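Local atomic coordinates of GH26A (Muricauda sp. MAR_2010_75, PDB entry 6Q75), a protein that probably hydrolyses the glycosidic bonds of beta-mannans or related polysaccharides, as a glycoside hydrolase of family 26. Residues 124-129 with 183-188; 177-182 with 229-234. All coordinates share one frame; numbering follows the deposited sequence.

Overall arrangement
Both contacts use the long loop after strand 170-173 of the (beta/alpha)8 barrel, each setting one part of it against a different partner; residues 177-182 run straight on into 183-188. In contact 1 the second half of this loop meets the end of helix 122-126; in contact 2 its first half meets the loop that follows strand 214-221. The centres lie about 11 Å apart. Contact 1 is buried and mostly aromatic, with a single backbone hydrogen bond between its segments. Contact 2 is only partly buried and more polar, built on a short antiparallel bridge with two hydrogen bonds between Asn179 and the Tyr232 backbone. The backbones of Met178 and Asn187 tie the two regions together.

Contact 1: residues 124-129 with 183-188; sequences ESVQGE and FWWGNK
The end of helix 122-126 docks on the type I turn Phe183-Gly186, in the loop after strand 170-173 of the family 26 barrel, with Val126 meeting Phe183 and Trp184. Val126 O receives the backbone bond from Trp184 N at 3.0 Å, with 152° at the hydrogen and the donor tilted 20° from the carbonyl plane. The same oxygen takes a CA-H contact from Phe183 CA at 3.5 Å. Trp184 CD1 comes within 3.3 Å of Ser125 O: with CG between the backbone N and the carbonyl carbon (chi1 64°), the pyrrole side of the indole swings toward the helix end, while NE1 bonds to Val111 O. Val126 CG1 lies 3.6 Å from Phe183 CD1, the two side chains running side by side, and 4.2 Å from Trp185 CH2. The turn is itself layered, since Phe183 CB sits over the centre of the Trp185 ring, whose CE3 lies over the rim of one face of Trp184. Gln127 reaches back so that NE2 stands 3.6 Å from Phe183 CE1, its amide turned well away from the ring plane. A glycine in place of Gln127 would probably leave that corner of the Phe183 ring uncovered and the ring more able to shift, although His110 and His176 also meet it. Lys188 closes the far side of the turn, NZ bonding to Trp184 O at 3.0 Å and to Gly186 O at 2.8 Å. Carbonyls at a helix end are likely to carry extra negative potential, so the amide N-H and CA-H on Val126 O are suitable mates, while Trp184 CD1 packs against Ser125 O. They probably help to hold the turn from which Phe183 approaches a bound Tris molecule, probably from the crystallisation liquor, that may mark the pocket.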
loop_
_atom_site.group_PDB
_atom_site.type_symbol
_atom_site.label_atom_id
_atom_site.label_comp_id
_atom_site.label_asym_id
_atom_site.label_seq_id
_atom_site.Cartn_x
_atom_site.Cartn_y
_atom_site.Cartn_z
ATOM N N GLU A 124 9.030 -18.056 8.122
ATOM C CA GLU A 124 8.171 -19.174 8.491
ATOM C C GLU A 124 6.692 -18.819 8.536
ATOM O O GLU A 124 5.852 -19.725 8.505
ATOM C CB GLU A 124 8.602 -19.759 9.848
ATOM C CG GLU A 124 10.044 -20.290 9.833
ATOM C CD GLU A 124 10.435 -21.044 11.099
ATOM N N SER A 125 6.335 -17.531 8.587
ATOM C CA SER A 125 4.930 -17.167 8.708
ATOM C C SER A 125 4.485 -16.301 7.542
ATOM O O SER A 125 3.677 -16.743 6.719
ATOM C CB SER A 125 4.687 -16.453 10.049
ATOM O OG SER A 125 3.315 -16.486 10.408
ATOM N N VAL A 126 5.044 -15.105 7.419
ATOM C CA VAL A 126 4.673 -14.185 6.337
ATOM C C VAL A 126 4.894 -14.841 4.977
ATOM O O VAL A 126 4.036 -14.775 4.085
ATOM C CB VAL A 126 5.490 -12.893 6.466
ATOM C CG1 VAL A 126 5.084 -11.894 5.370
ATOM C CG2 VAL A 126 5.298 -12.287 7.860
ATOM N N GLN A 127 6.034 -15.517 4.813
ATOM C CA GLN A 127 6.356 -16.257 3.598
ATOM C C GLN A 127 6.269 -17.769 3.804
ATOM O O GLN A 127 6.859 -18.538 3.038
ATOM C CB GLN A 127 7.741 -15.836 3.091
ATOM C CG GLN A 127 7.813 -14.330 2.841
ATOM C CD GLN A 127 8.900 -13.927 1.850
ATOM O OE1 GLN A 127 9.928 -14.585 1.743
ATOM N NE2 GLN A 127 8.675 -12.824 1.141
ATOM N N GLY A 128 5.512 -18.221 4.821
ATOM C CA GLY A 128 5.349 -19.639 5.076
ATOM C C GLY A 128 4.314 -20.279 4.158
ATOM O O GLY A 128 3.596 -19.600 3.434
ATOM N N GLU A 129 4.307 -21.612 4.133
ATOM C CA GLU A 129 3.329 -22.352 3.343
ATOM C C GLU A 129 1.988 -22.411 4.072
ATOM O O GLU A 129 1.937 -22.464 5.301
ATOM C CB GLU A 129 3.822 -23.778 3.065
ATOM N N PHE A 183 4.353 -14.653 -0.605
ATOM C CA PHE A 183 3.607 -14.481 0.641
ATOM C C PHE A 183 2.556 -15.573 0.796
ATOM O O PHE A 183 2.071 -16.138 -0.183
ATOM C CB PHE A 183 2.923 -13.107 0.661
ATOM C CG PHE A 183 3.872 -11.937 0.784
ATOM C CD1 PHE A 183 4.876 -11.929 1.739
ATOM C CD2 PHE A 183 3.748 -10.836 -0.059
ATOM C CE1 PHE A 183 5.731 -10.838 1.861
ATOM C CE2 PHE A 183 4.612 -9.764 0.040
ATOM C CZ PHE A 183 5.595 -9.751 1.003
ATOM N N TRP A 184 2.154 -15.838 2.055
ATOM C CA TRP A 184 1.180 -16.905 2.262
ATOM C C TRP A 184 -0.156 -16.595 1.597
ATOM O O TRP A 184 -0.896 -17.515 1.243
ATOM C CB TRP A 184 0.980 -17.187 3.759
ATOM C CG TRP A 184 0.391 -16.073 4.583
ATOM C CD1 TRP A 184 1.066 -15.202 5.381
ATOM C CD2 TRP A 184 -1.006 -15.775 4.753
ATOM N NE1 TRP A 184 0.177 -14.348 6.013
ATOM C CE2 TRP A 184 -1.098 -14.688 5.646
ATOM C CE3 TRP A 184 -2.181 -16.309 4.215
ATOM C CZ2 TRP A 184 -2.328 -14.109 6.011
ATOM C CZ3 TRP A 184 -3.402 -15.741 4.586
ATOM C CH2 TRP A 184 -3.459 -14.649 5.473
ATOM N N TRP A 185 -0.495 -15.325 1.433
ATOM C CA TRP A 185 -1.731 -14.949 0.758
ATOM C C TRP A 185 -1.567 -14.847 -0.759
ATOM O O TRP A 185 -2.509 -14.439 -1.454
ATOM C CB TRP A 185 -2.245 -13.619 1.322
ATOM C CG TRP A 185 -1.294 -12.473 1.110
ATOM C CD1 TRP A 185 -1.183 -11.689 -0.013
ATOM C CD2 TRP A 185 -0.368 -11.950 2.057
ATOM N NE1 TRP A 185 -0.208 -10.731 0.169
ATOM C CE2 TRP A 185 0.306 -10.864 1.429
ATOM C CE3 TRP A 185 -0.002 -12.318 3.358
ATOM C CZ2 TRP A 185 1.293 -10.138 2.072
ATOM C CZ3 TRP A 185 0.979 -11.598 4.003
ATOM C CH2 TRP A 185 1.631 -10.515 3.351
ATOM N N GLY A 186 -0.393 -15.200 -1.281
ATOM C CA GLY A 186 -0.103 -15.020 -2.689
ATOM C C GLY A 186 -0.505 -16.198 -3.551
ATOM O O GLY A 186 -0.620 -17.338 -3.086
ATOM N N ASN A 187 -0.720 -15.891 -4.832
ATOM C CA ASN A 187 -1.083 -16.878 -5.850
ATOM C C ASN A 187 -2.249 -17.772 -5.422
ATOM O O ASN A 187 -2.207 -18.988 -5.573
ATOM C CB ASN A 187 0.123 -17.748 -6.211
ATOM C CG ASN A 187 -0.125 -18.592 -7.441
ATOM O OD1 ASN A 187 -0.886 -18.208 -8.318
ATOM N ND2 ASN A 187 0.512 -19.752 -7.506
ATOM N N LYS A 188 -3.322 -17.158 -4.908
ATOM C CA LYS A 188 -4.550 -17.866 -4.553
ATOM C C LYS A 188 -5.586 -17.527 -5.619
ATOM O O LYS A 188 -6.242 -16.490 -5.558
ATOM C CB LYS A 188 -5.009 -17.474 -3.167
ATOM C CG LYS A 188 -3.967 -17.769 -2.094
ATOM C CD LYS A 188 -3.809 -19.291 -1.853
ATOM C CE LYS A 188 -2.764 -19.563 -0.751
ATOM N NZ LYS A 188 -1.361 -19.257 -1.131
#

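Contact 2: residues 177-182 with 229-234; sequences EMNGVW and DQAYDY
Gly180 and Ala231 form a non-hydrogen-bonded antiparallel pair, a single bridge between the loops that follow strands 170-173 and 214-221. The tight part centres on Asn179, which grips the backbone of Tyr232 twice. Asn179 O accepts from Tyr232 N at 2.9 Å, the donor standing 43° out of the carbonyl plane, while Asn179 ND2 gives a nearly straight bond (170°) to Tyr232 O at 2.9 Å, in plane with both the amide and the carbonyl. A chi1 of 57° turns the amide toward residues 229-234, and its ND2 also bonds to Asn221 O, so both its hydrogens can be used. Ala231 CA adds a CA-H contact to Asn179 O at 3.2 Å. Trp182 folds back with Gly180 CA over one face of its indole, where a side chain at Gly180 would clash, and places CH2 3.9 Å from Ala231 CB. The other face of the bridge, bearing Val181, Gln230 and the Tyr232 ring, is looser and partly exposed. Val181 N reaches Gln230 O by a weak bond of 3.1 Å, and the side chains meet mainly through Val181 CG1, 3.7 Å from Tyr232 CE2. Lys189 forms a cation-pi contact with the Tyr232 ring, and Asp229, beside the indole, is salt-bridged to Arg224. Trp182 NE1 bonds to Glu177 OE1 at 2.9 Å on the anti side of the carboxylate, and the same oxygen bonds to the bound Tris nitrogen. Trp182 is thus placed to help hold this carboxylate, probably as a second-shell residue behind the Tris-binding Glu177, while the two Asn179-Tyr232 hydrogen bonds anchor its loop to the neighbouring one.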
loop_
_atom_site.group_PDB
_atom_site.type_symbol
_atom_site.label_atom_id
_atom_site.label_comp_id
_atom_site.label_asym_id
_atom_site.label_seq_id
_atom_site.Cartn_x
_atom_site.Cartn_y
_atom_site.Cartn_z
ATOM N N GLU A 177 1.153 -7.442 -3.152
ATOM C CA GLU A 177 1.921 -8.407 -3.970
ATOM C C GLU A 177 1.228 -9.778 -4.007
ATOM O O GLU A 177 1.864 -10.836 -4.057
ATOM C CB GLU A 177 3.371 -8.510 -3.472
ATOM C CG GLU A 177 4.128 -7.172 -3.701
ATOM C CD GLU A 177 5.596 -7.161 -3.235
ATOM O OE1 GLU A 177 6.133 -8.204 -2.778
ATOM O OE2 GLU A 177 6.235 -6.092 -3.370
ATOM N N MET A 178 -0.102 -9.749 -4.061
ATOM C CA MET A 178 -0.885 -10.975 -3.945
ATOM C C MET A 178 -0.798 -11.848 -5.186
ATOM O O MET A 178 -1.179 -13.025 -5.118
ATOM C CB MET A 178 -2.345 -10.616 -3.655
ATOM C CG MET A 178 -3.120 -10.068 -4.868
ATOM S SD MET A 178 -2.612 -8.420 -5.436
ATOM C CE MET A 178 -3.195 -7.339 -4.152
ATOM N N ASN A 179 -0.299 -11.308 -6.310
ATOM C CA ASN A 179 -0.095 -12.136 -7.492
ATOM C C ASN A 179 1.238 -12.862 -7.445
ATOM O O ASN A 179 1.494 -13.718 -8.300
ATOM C CB ASN A 179 -0.215 -11.296 -8.781
ATOM C CG ASN A 179 0.750 -10.117 -8.819
ATOM O OD1 ASN A 179 1.056 -9.518 -7.794
ATOM N ND2 ASN A 179 1.244 -9.785 -10.023
ATOM N N GLY A 180 2.069 -12.570 -6.443
ATOM C CA GLY A 180 3.326 -13.275 -6.299
ATOM C C GLY A 180 3.149 -14.584 -5.563
ATOM O O GLY A 180 2.127 -14.836 -4.906
ATOM N N VAL A 181 4.180 -15.436 -5.659
ATOM C CA VAL A 181 4.144 -16.736 -5.000
ATOM C C VAL A 181 4.782 -16.720 -3.613
ATOM O O VAL A 181 4.736 -17.741 -2.910
ATOM C CB VAL A 181 4.822 -17.832 -5.854
ATOM C CG1 VAL A 181 4.128 -17.943 -7.213
ATOM C CG2 VAL A 181 6.343 -17.532 -6.043
ATOM N N TRP A 182 5.307 -15.586 -3.157
ATOM C CA TRP A 182 6.157 -15.618 -1.973
ATOM C C TRP A 182 5.416 -15.445 -0.650
ATOM O O TRP A 182 5.824 -16.052 0.347
ATOM C CB TRP A 182 7.250 -14.551 -2.077
ATOM C CG TRP A 182 6.844 -13.222 -2.657
ATOM C CD1 TRP A 182 6.450 -12.109 -1.961
ATOM C CD2 TRP A 182 6.835 -12.855 -4.045
ATOM N NE1 TRP A 182 6.206 -11.066 -2.837
ATOM C CE2 TRP A 182 6.425 -11.503 -4.118
ATOM C CE3 TRP A 182 7.110 -13.542 -5.232
ATOM C CZ2 TRP A 182 6.289 -10.821 -5.336
ATOM C CZ3 TRP A 182 6.998 -12.862 -6.449
ATOM C CH2 TRP A 182 6.579 -11.516 -6.490
ATOM N N ASP A 229 9.817 -17.793 -8.347
ATOM C CA ASP A 229 9.680 -16.383 -8.029
ATOM C C ASP A 229 8.663 -15.712 -8.950
ATOM O O ASP A 229 8.823 -14.535 -9.289
ATOM C CB ASP A 229 11.070 -15.704 -8.135
ATOM C CG ASP A 229 11.154 -14.358 -7.424
ATOM O OD1 ASP A 229 10.336 -14.073 -6.528
ATOM O OD2 ASP A 229 12.095 -13.588 -7.749
ATOM N N GLN A 230 7.599 -16.432 -9.334
ATOM C CA GLN A 230 6.632 -15.910 -10.293
ATOM C C GLN A 230 5.663 -14.914 -9.659
ATOM O O GLN A 230 5.337 -14.966 -8.459
ATOM C CB GLN A 230 5.824 -17.051 -10.932
ATOM C CG GLN A 230 6.669 -18.139 -11.602
ATOM C CD GLN A 230 7.009 -19.306 -10.660
ATOM O OE1 GLN A 230 6.987 -19.177 -9.426
ATOM N NE2 GLN A 230 7.319 -20.447 -11.248
ATOM N N ALA A 231 5.178 -14.016 -10.502
ATOM C CA ALA A 231 4.043 -13.165 -10.175
ATOM C C ALA A 231 3.122 -13.161 -11.381
ATOM O O ALA A 231 3.543 -12.850 -12.508
ATOM C CB ALA A 231 4.472 -11.746 -9.785
ATOM N N TYR A 232 1.859 -13.511 -11.143
ATOM C CA TYR A 232 0.957 -13.841 -12.228
ATOM C C TYR A 232 0.154 -12.613 -12.652
ATOM O O TYR A 232 0.348 -11.504 -12.148
ATOM C CB TYR A 232 0.092 -15.036 -11.799
ATOM C CG TYR A 232 0.967 -16.276 -11.665
ATOM C CD1 TYR A 232 1.529 -16.861 -12.792
ATOM C CD2 TYR A 232 1.275 -16.816 -10.426
ATOM C CE1 TYR A 232 2.353 -17.976 -12.692
ATOM C CE2 TYR A 232 2.093 -17.934 -10.315
ATOM C CZ TYR A 232 2.626 -18.507 -11.457
ATOM O OH TYR A 232 3.446 -19.614 -11.371
ATOM N N ASP A 233 -0.741 -12.816 -13.616
ATOM C CA ASP A 233 -1.481 -11.717 -14.223
ATOM C C ASP A 233 -2.308 -10.954 -13.193
ATOM O O ASP A 233 -2.953 -11.543 -12.322
ATOM C CB ASP A 233 -2.416 -12.244 -15.310
ATOM C CG ASP A 233 -1.679 -12.684 -16.571
ATOM O OD1 ASP A 233 -0.586 -12.156 -16.862
ATOM O OD2 ASP A 233 -2.227 -13.545 -17.291
ATOM N N TYR A 234 -2.335 -9.629 -13.347
ATOM C CA TYR A 234 -3.088 -8.769 -12.437
ATOM C C TYR A 234 -4.536 -9.217 -12.305
ATOM O O TYR A 234 -5.074 -9.299 -11.194
ATOM C CB TYR A 234 -3.050 -7.324 -12.942
ATOM C CG TYR A 234 -1.682 -6.627 -12.868
ATOM C CD1 TYR A 234 -0.896 -6.701 -11.721
ATOM C CD2 TYR A 234 -1.211 -5.865 -13.941
ATOM C CE1 TYR A 234 0.307 -6.024 -11.633
ATOM C CE2 TYR A 234 0.009 -5.189 -13.872
ATOM C CZ TYR A 234 0.763 -5.280 -12.713
ATOM O OH TYR A 234 1.955 -4.619 -12.622
#